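Local structure of macro domain-containing protein (Thermosipho africanus, 7OMU) at residues V246-V251 with D273-K278; K278-G283 with L316-R321. The protein is of unknown function but joins a DarT-family domain to a macro domain, a mixed-sheet alpha/beta fold that holds adenosine-5-diphosphoribose in the model. The protein carries 1 engineered substitution. One frame throughout, in Å; residues are numbered along the deposited sequence.

Contact 1: residues V246-V251 with D273-K278; sequences VNTVGV and DACKKK. With APR (adenosine-5-diphosphoribose), chain C.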
loop_
_atom_site.group_PDB
_atom_site.type_symbol
_atom_site.label_atom_id
_atom_site.label_comp_id
_atom_site.label_asym_id
_atom_site.label_seq_id
_atom_site.Cartn_x
_atom_site.Cartn_y
_atom_site.Cartn_z
ATOM N N VAL A 246 13.885 -8.227 14.790
ATOM C CA VAL A 246 13.784 -7.751 16.201
ATOM C C VAL A 246 15.122 -8.003 16.908
ATOM O O VAL A 246 16.001 -8.679 16.326
ATOM C CB VAL A 246 12.615 -8.427 16.945
ATOM C CG1 VAL A 246 11.278 -8.072 16.321
ATOM C CG2 VAL A 246 12.773 -9.935 17.028
ATOM N N ASN A 247 15.252 -7.470 18.123
ATOM C CA ASN A 247 16.406 -7.665 19.041
ATOM C C ASN A 247 15.942 -8.558 20.196
ATOM O O ASN A 247 14.779 -8.981 20.164
ATOM C CB ASN A 247 16.938 -6.323 19.543
ATOM C CG ASN A 247 15.866 -5.496 20.220
ATOM O OD1 ASN A 247 15.325 -5.894 21.248
ATOM N ND2 ASN A 247 15.525 -4.362 19.633
ATOM N N THR A 248 16.811 -8.824 21.174
ATOM C CA THR A 248 16.497 -9.616 22.393
ATOM C C THR A 248 16.602 -8.703 23.624
ATOM O O THR A 248 17.389 -9.015 24.529
ATOM C CB THR A 248 17.388 -10.862 22.472
ATOM O OG1 THR A 248 17.555 -11.363 21.146
ATOM C CG2 THR A 248 16.812 -11.942 23.366
ATOM N N VAL A 249 15.814 -7.621 23.645
ATOM C CA VAL A 249 15.625 -6.703 24.811
ATOM C C VAL A 249 14.120 -6.561 25.073
ATOM O O VAL A 249 13.663 -6.932 26.175
ATOM C CB VAL A 249 16.271 -5.326 24.555
ATOM C CG1 VAL A 249 15.986 -4.326 25.671
ATOM C CG2 VAL A 249 17.765 -5.443 24.310
ATOM N N GLY A 250 13.382 -6.023 24.096
ATOM C CA GLY A 250 11.956 -5.669 24.232
ATOM C C GLY A 250 11.611 -4.294 23.671
ATOM O O GLY A 250 10.510 -3.814 23.986
ATOM N N VAL A 251 12.485 -3.679 22.861
ATOM C CA VAL A 251 12.253 -2.349 22.215
ATOM C C VAL A 251 12.141 -2.552 20.700
ATOM O O VAL A 251 13.033 -3.193 20.120
ATOM C CB VAL A 251 13.371 -1.345 22.562
ATOM C CG1 VAL A 251 13.280 -0.070 21.732
ATOM C CG2 VAL A 251 13.409 -1.009 24.047
ATOM N N ASP A 273 6.034 -10.015 25.561
ATOM C CA ASP A 273 5.555 -11.186 26.348
ATOM C C ASP A 273 6.409 -12.417 26.019
ATOM O O ASP A 273 6.876 -13.087 26.966
ATOM C CB ASP A 273 4.079 -11.487 26.075
ATOM C CG ASP A 273 3.085 -10.577 26.782
ATOM O OD1 ASP A 273 3.486 -9.872 27.734
ATOM O OD2 ASP A 273 1.905 -10.591 26.383
ATOM N N ALA A 274 6.597 -12.704 24.728
ATOM C CA ALA A 274 7.366 -13.865 24.219
ATOM C C ALA A 274 8.846 -13.719 24.594
ATOM O O ALA A 274 9.465 -14.738 24.959
ATOM C CB ALA A 274 7.187 -13.990 22.728
ATOM N N CYS A 275 9.392 -12.502 24.503
ATOM C CA CYS A 275 10.807 -12.190 24.846
ATOM C C CYS A 275 11.057 -12.552 26.314
ATOM O O CYS A 275 11.986 -13.337 26.574
ATOM C CB CYS A 275 11.141 -10.723 24.595
ATOM S SG CYS A 275 12.897 -10.433 24.256
ATOM N N LYS A 276 10.215 -12.040 27.218
ATOM C CA LYS A 276 10.401 -12.119 28.695
ATOM C C LYS A 276 9.992 -13.502 29.223
ATOM O O LYS A 276 10.173 -13.734 30.423
ATOM C CB LYS A 276 9.653 -10.958 29.367
ATOM C CG LYS A 276 10.415 -9.633 29.343
ATOM C CD LYS A 276 9.669 -8.445 28.745
ATOM C CE LYS A 276 10.539 -7.594 27.836
ATOM N NZ LYS A 276 9.940 -6.263 27.579
ATOM N N LYS A 277 9.498 -14.393 28.358
ATOM C CA LYS A 277 9.177 -15.807 28.691
ATOM C C LYS A 277 10.187 -16.748 28.019
ATOM O O LYS A 277 9.930 -17.964 27.996
ATOM C CB LYS A 277 7.749 -16.146 28.253
ATOM C CG LYS A 277 6.650 -15.461 29.051
ATOM C CD LYS A 277 5.267 -15.709 28.490
ATOM C CE LYS A 277 4.774 -17.117 28.758
ATOM N NZ LYS A 277 3.489 -17.389 28.072
ATOM N N LYS A 278 11.275 -16.204 27.466
ATOM C CA LYS A 278 12.415 -16.972 26.888
ATOM C C LYS A 278 11.976 -17.769 25.644
ATOM O O LYS A 278 12.816 -18.531 25.114
ATOM C CB LYS A 278 13.009 -17.900 27.957
ATOM C CG LYS A 278 14.480 -18.266 27.780
ATOM C CD LYS A 278 14.806 -19.703 28.181
ATOM C CE LYS A 278 16.284 -19.981 28.377
ATOM N NZ LYS A 278 16.722 -19.773 29.777
HETATM N N1 APR C . 9.160 -3.436 3.099
HETATM C C2 APR C . 10.346 -3.991 2.814
HETATM N N3 APR C . 11.542 -3.748 3.347
HETATM C C4 APR C . 11.452 -2.799 4.294
HETATM C C5 APR C . 10.311 -2.135 4.696
HETATM C C6 APR C . 9.104 -2.480 4.057
HETATM N N6 APR C . 7.928 -1.924 4.338
HETATM N N7 APR C . 10.616 -1.224 5.701
HETATM C C8 APR C . 11.910 -1.351 5.887
HETATM N N9 APR C . 12.473 -2.295 5.053
HETATM C "C1'" APR C . 13.877 -2.705 4.974
HETATM C "C2'" APR C . 14.872 -1.600 5.323
HETATM O "O2'" APR C . 15.280 -0.902 4.165
HETATM C "C3'" APR C . 16.030 -2.356 5.990
HETATM O "O3'" APR C . 17.167 -2.396 5.138
HETATM O "O4'" APR C . 14.083 -3.733 5.912
HETATM C "C4'" APR C . 15.485 -3.765 6.277
HETATM C "C5'" APR C . 15.623 -4.256 7.702
HETATM O "O5'" APR C . 14.887 -3.384 8.613
HETATM P PA APR C . 15.434 -3.043 10.093
HETATM O O1A APR C . 14.274 -2.877 11.020
HETATM O O2A APR C . 16.416 -1.920 10.015
HETATM O O3A APR C . 16.210 -4.394 10.496
HETATM P PB APR C . 17.634 -4.727 11.168
HETATM O O1B APR C . 18.701 -4.087 10.343
HETATM O O2B APR C . 17.722 -6.199 11.400
HETATM O O5D APR C . 17.516 -3.964 12.581
HETATM C C5D APR C . 16.863 -4.616 13.709
HETATM O O4D APR C . 15.912 -2.549 14.520
HETATM O O1D APR C . 13.860 -3.252 13.742
HETATM C C1D APR C . 14.563 -2.883 14.871
HETATM O O2D APR C . 13.861 -3.926 17.016
HETATM C C2D APR C . 14.647 -4.067 15.848
HETATM O O3D APR C . 16.533 -3.422 17.276
HETATM C C3D APR C . 16.137 -4.204 16.157
HETATM C C4D APR C . 16.767 -3.656 14.873
#

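Contact 2: residues K278-G283 with L316-R321; sequences KELEFG and LFPTKR. With APR (adenosine-5-diphosphoribose), chain C.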
loop_
_atom_site.group_PDB
_atom_site.type_symbol
_atom_site.label_atom_id
_atom_site.label_comp_id
_atom_site.label_asym_id
_atom_site.label_seq_id
_atom_site.Cartn_x
_atom_site.Cartn_y
_atom_site.Cartn_z
ATOM N N LYS A 278 11.275 -16.204 27.466
ATOM C CA LYS A 278 12.415 -16.972 26.888
ATOM C C LYS A 278 11.976 -17.769 25.644
ATOM O O LYS A 278 12.816 -18.531 25.114
ATOM C CB LYS A 278 13.009 -17.900 27.957
ATOM C CG LYS A 278 14.480 -18.266 27.780
ATOM C CD LYS A 278 14.806 -19.703 28.181
ATOM C CE LYS A 278 16.284 -19.981 28.377
ATOM N NZ LYS A 278 16.722 -19.773 29.777
ATOM N N GLU A 279 10.736 -17.586 25.165
ATOM C CA GLU A 279 10.183 -18.288 23.970
ATOM C C GLU A 279 10.813 -17.705 22.700
ATOM O O GLU A 279 10.687 -18.342 21.635
ATOM C CB GLU A 279 8.661 -18.152 23.885
ATOM C CG GLU A 279 7.936 -18.601 25.140
ATOM C CD GLU A 279 6.439 -18.788 24.973
ATOM O OE1 GLU A 279 6.022 -19.334 23.930
ATOM O OE2 GLU A 279 5.696 -18.375 25.880
ATOM N N LEU A 280 11.411 -16.514 22.819
ATOM C CA LEU A 280 12.182 -15.810 21.762
ATOM C C LEU A 280 13.577 -15.495 22.313
ATOM O O LEU A 280 13.724 -14.483 23.031
ATOM C CB LEU A 280 11.431 -14.532 21.371
ATOM C CG LEU A 280 12.162 -13.584 20.421
ATOM C CD1 LEU A 280 11.874 -13.930 18.972
ATOM C CD2 LEU A 280 11.773 -12.142 20.695
ATOM N N GLU A 281 14.549 -16.359 22.021
ATOM C CA GLU A 281 15.998 -16.102 22.230
ATOM C C GLU A 281 16.632 -15.781 20.874
ATOM O O GLU A 281 16.080 -16.220 19.845
ATOM C CB GLU A 281 16.702 -17.324 22.824
ATOM C CG GLU A 281 16.251 -17.695 24.221
ATOM C CD GLU A 281 16.578 -19.133 24.585
ATOM O OE1 GLU A 281 16.030 -20.038 23.932
ATOM O OE2 GLU A 281 17.403 -19.347 25.495
ATOM N N PHE A 282 17.756 -15.063 20.886
ATOM C CA PHE A 282 18.664 -14.877 19.724
ATOM C C PHE A 282 18.846 -16.242 19.041
ATOM O O PHE A 282 19.283 -17.188 19.721
ATOM C CB PHE A 282 19.980 -14.247 20.200
ATOM C CG PHE A 282 21.033 -14.032 19.142
ATOM C CD1 PHE A 282 20.965 -12.948 18.280
ATOM C CD2 PHE A 282 22.086 -14.926 18.997
ATOM C CE1 PHE A 282 21.935 -12.750 17.308
ATOM C CE2 PHE A 282 23.051 -14.733 18.020
ATOM C CZ PHE A 282 22.980 -13.642 17.183
ATOM N N GLY A 283 18.469 -16.347 17.761
ATOM C CA GLY A 283 18.585 -17.568 16.939
ATOM C C GLY A 283 17.358 -18.473 17.017
ATOM O O GLY A 283 17.370 -19.534 16.356
ATOM N N LEU A 316 8.582 -13.337 14.277
ATOM C CA LEU A 316 9.579 -12.502 14.993
ATOM C C LEU A 316 10.944 -13.181 14.871
ATOM O O LEU A 316 11.120 -14.276 15.429
ATOM C CB LEU A 316 9.132 -12.323 16.446
ATOM C CG LEU A 316 7.740 -11.713 16.607
ATOM C CD1 LEU A 316 7.312 -11.704 18.062
ATOM C CD2 LEU A 316 7.690 -10.309 16.022
ATOM N N PHE A 317 11.857 -12.544 14.139
ATOM C CA PHE A 317 13.183 -13.078 13.748
ATOM C C PHE A 317 14.274 -12.250 14.414
ATOM O O PHE A 317 14.612 -11.173 13.934
ATOM C CB PHE A 317 13.312 -13.035 12.227
ATOM C CG PHE A 317 14.466 -13.822 11.669
ATOM C CD1 PHE A 317 15.773 -13.467 11.959
ATOM C CD2 PHE A 317 14.242 -14.911 10.845
ATOM C CE1 PHE A 317 16.834 -14.188 11.441
ATOM C CE2 PHE A 317 15.304 -15.630 10.323
ATOM C CZ PHE A 317 16.597 -15.269 10.624
ATOM N N PRO A 318 14.872 -12.716 15.531
ATOM C CA PRO A 318 15.944 -11.970 16.185
ATOM C C PRO A 318 17.235 -11.966 15.350
ATOM O O PRO A 318 17.769 -13.037 15.092
ATOM C CB PRO A 318 16.137 -12.716 17.512
ATOM C CG PRO A 318 15.684 -14.132 17.217
ATOM C CD PRO A 318 14.557 -13.979 16.219
ATOM N N THR A 319 17.690 -10.772 14.953
ATOM C CA THR A 319 18.910 -10.536 14.132
ATOM C C THR A 319 20.034 -9.934 14.983
ATOM O O THR A 319 21.093 -9.642 14.399
ATOM C CB THR A 319 18.631 -9.581 12.963
ATOM O OG1 THR A 319 18.331 -8.295 13.509
ATOM C CG2 THR A 319 17.494 -10.031 12.076
ATOM N N LYS A 320 19.816 -9.740 16.291
ATOM C CA LYS A 320 20.806 -9.138 17.228
ATOM C C LYS A 320 20.335 -9.328 18.673
ATOM O O LYS A 320 19.201 -9.816 18.870
ATOM C CB LYS A 320 20.996 -7.652 16.911
ATOM C CG LYS A 320 19.744 -6.801 17.066
ATOM C CD LYS A 320 19.662 -5.664 16.073
ATOM C CE LYS A 320 20.781 -4.654 16.213
ATOM N NZ LYS A 320 20.535 -3.437 15.399
ATOM N N ARG A 321 21.174 -8.943 19.643
ATOM C CA ARG A 321 20.904 -9.064 21.104
ATOM C C ARG A 321 20.332 -7.742 21.635
ATOM O O ARG A 321 19.129 -7.721 21.965
ATOM C CB ARG A 321 22.176 -9.497 21.835
ATOM C CG ARG A 321 22.680 -10.866 21.405
ATOM C CD ARG A 321 23.979 -11.247 22.089
ATOM N NE ARG A 321 24.769 -12.170 21.280
ATOM C CZ ARG A 321 24.564 -13.483 21.185
ATOM N NH1 ARG A 321 23.583 -14.066 21.855
ATOM N NH2 ARG A 321 25.352 -14.215 20.416
HETATM N N1 APR C . 9.160 -3.436 3.099
HETATM C C2 APR C . 10.346 -3.991 2.814
HETATM N N3 APR C . 11.542 -3.748 3.347
HETATM C C4 APR C . 11.452 -2.799 4.294
HETATM C C5 APR C . 10.311 -2.135 4.696
HETATM C C6 APR C . 9.104 -2.480 4.057
HETATM N N6 APR C . 7.928 -1.924 4.338
HETATM N N7 APR C . 10.616 -1.224 5.701
HETATM C C8 APR C . 11.910 -1.351 5.887
HETATM N N9 APR C . 12.473 -2.295 5.053
HETATM C "C1'" APR C . 13.877 -2.705 4.974
HETATM C "C2'" APR C . 14.872 -1.600 5.323
HETATM O "O2'" APR C . 15.280 -0.902 4.165
HETATM C "C3'" APR C . 16.030 -2.356 5.990
HETATM O "O3'" APR C . 17.167 -2.396 5.138
HETATM O "O4'" APR C . 14.083 -3.733 5.912
HETATM C "C4'" APR C . 15.485 -3.765 6.277
HETATM C "C5'" APR C . 15.623 -4.256 7.702
HETATM O "O5'" APR C . 14.887 -3.384 8.613
HETATM P PA APR C . 15.434 -3.043 10.093
HETATM O O1A APR C . 14.274 -2.877 11.020
HETATM O O2A APR C . 16.416 -1.920 10.015
HETATM O O3A APR C . 16.210 -4.394 10.496
HETATM P PB APR C . 17.634 -4.727 11.168
HETATM O O1B APR C . 18.701 -4.087 10.343
HETATM O O2B APR C . 17.722 -6.199 11.400
HETATM O O5D APR C . 17.516 -3.964 12.581
HETATM C C5D APR C . 16.863 -4.616 13.709
HETATM O O4D APR C . 15.912 -2.549 14.520
HETATM O O1D APR C . 13.860 -3.252 13.742
HETATM C C1D APR C . 14.563 -2.883 14.871
HETATM O O2D APR C . 13.861 -3.926 17.016
HETATM C C2D APR C . 14.647 -4.067 15.848
HETATM O O3D APR C . 16.533 -3.422 17.276
HETATM C C3D APR C . 16.137 -4.204 16.157
HETATM C C4D APR C . 16.767 -3.656 14.873
#

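Contact 1: residues V246-V251 with D273-K278
Cys275 sets SG anti to its own backbone N (chi1 -154°), which lays the sulfur against the backbone from Thr248 to Gly250; the next side chain, Lys276, bends at chi2 and chi3 and reaches the same loop with CE and NZ. The loop follows strand 241-246 of the macro domain and is folded by an Asx turn on Asn247. Cys275 SG lies 4.1 Å from both Thr248 CA and Val249 O, with Thr248 CG2 the nearest side-chain atom, at 4.3 Å. Lys276 CE approaches Val249 O to 3.6 Å, and NZ comes within 4.0 Å of Gly250 CA. The meeting is therefore one of thiol and lysine tip against main chain, with little side-chain interlock. Behind it the loop is shaped by the amide of Asn247. Asn247 OD1 accepts from Val249 N at 3.0 Å, the donor tilted from the carbonyl plane, and more weakly from Gly250 N. Asn247 ND2 gives one bond to Val251 O at 2.8 Å, in the plane of that carbonyl, which closes the loop back on itself. Asn247 ND2 gives the other, nearly straight (170°), to O3D of adenosine-5-diphosphoribose at 2.7 Å. Engaged at both ends, the amide probably has its flip fixed by these partners. Helix 265-275 adds a polar link, as Gln272 NE2 bonds to Gly250 O, and it also supplies Phe271, on which Asn247 packs. On the ligand side of the loop Val251 O stands 3.3 Å from O2D of adenosine-5-diphosphoribose, on the same ribose as O3D.

Contact 2: residues K278-G283 with L316-R321
The loop that leads from helix 265-275 into edge strand 286-288 lies across the end of strand 313-318, with Leu280 and Phe282 gripping the chain from Leu316 to Arg321. At the exposed end the Arg321 guanidinium sits over one face of the Phe282 ring in a cation-pi contact, CZ 4.0 Å from the ring centroid and 27° off its normal. The two planes are 41° apart, and the guanidinium is shifted toward one side of the ring, Arg321 NH1 being 3.3 Å from Phe282 CD2 and NH2 3.4 Å from CE2. The same NH2 has a stronger polar partner, a salt bridge to Glu328 OE1. With CG anti to the backbone N (chi1 178°), Phe282 brings its ring edge against the main chain of Lys320: CD1 is 3.6 Å from Lys320 O, a carbonyl hydrogen-bonded to Thr248 OG1. In the mixed sheet of the macro domain, strand 313-318 runs parallel to 241-246 and antiparallel to 286-288, and the loop packs on the chain where strand 313-318 ends. Here Pro318 CG fits against the loop backbone, 3.4 Å from Glu281 O. Deeper in, Leu280 and Pro318 pass alongside one another, heading opposite ways, Leu280 CD1 lying 3.8 Å from Pro318 CD and 3.6 Å from Leu316 O. Beyond the strand end, Thr319 OG1 approaches O2B of adenosine-5-diphosphoribose to 3.0 Å.

Contact 1 is a small surface meeting, while contact 2 buries more than twice the area and reaches inward. They follow one another along the chain, and both draw on helix 265-275 and its exit: Cys275 and Lys276 in the first, the loop beyond in the second. Their other halves are adjacent, since the chains leaving parallel strands 241-246 and 313-318 run side by side, with Thr248 N 2.7 Å from Arg321 O and Val246 O 3.0 Å from Thr319 N, both probable hydrogen bonds. The chemistry differs: sulfur and lysine methylene against backbone in contact 1, apolar and cation-pi packing in contact 2. Each touches adenosine-5-diphosphoribose, residues 246-251 at ribose hydroxyls, residues 316-321 at a phosphate oxygen and ribose carbons.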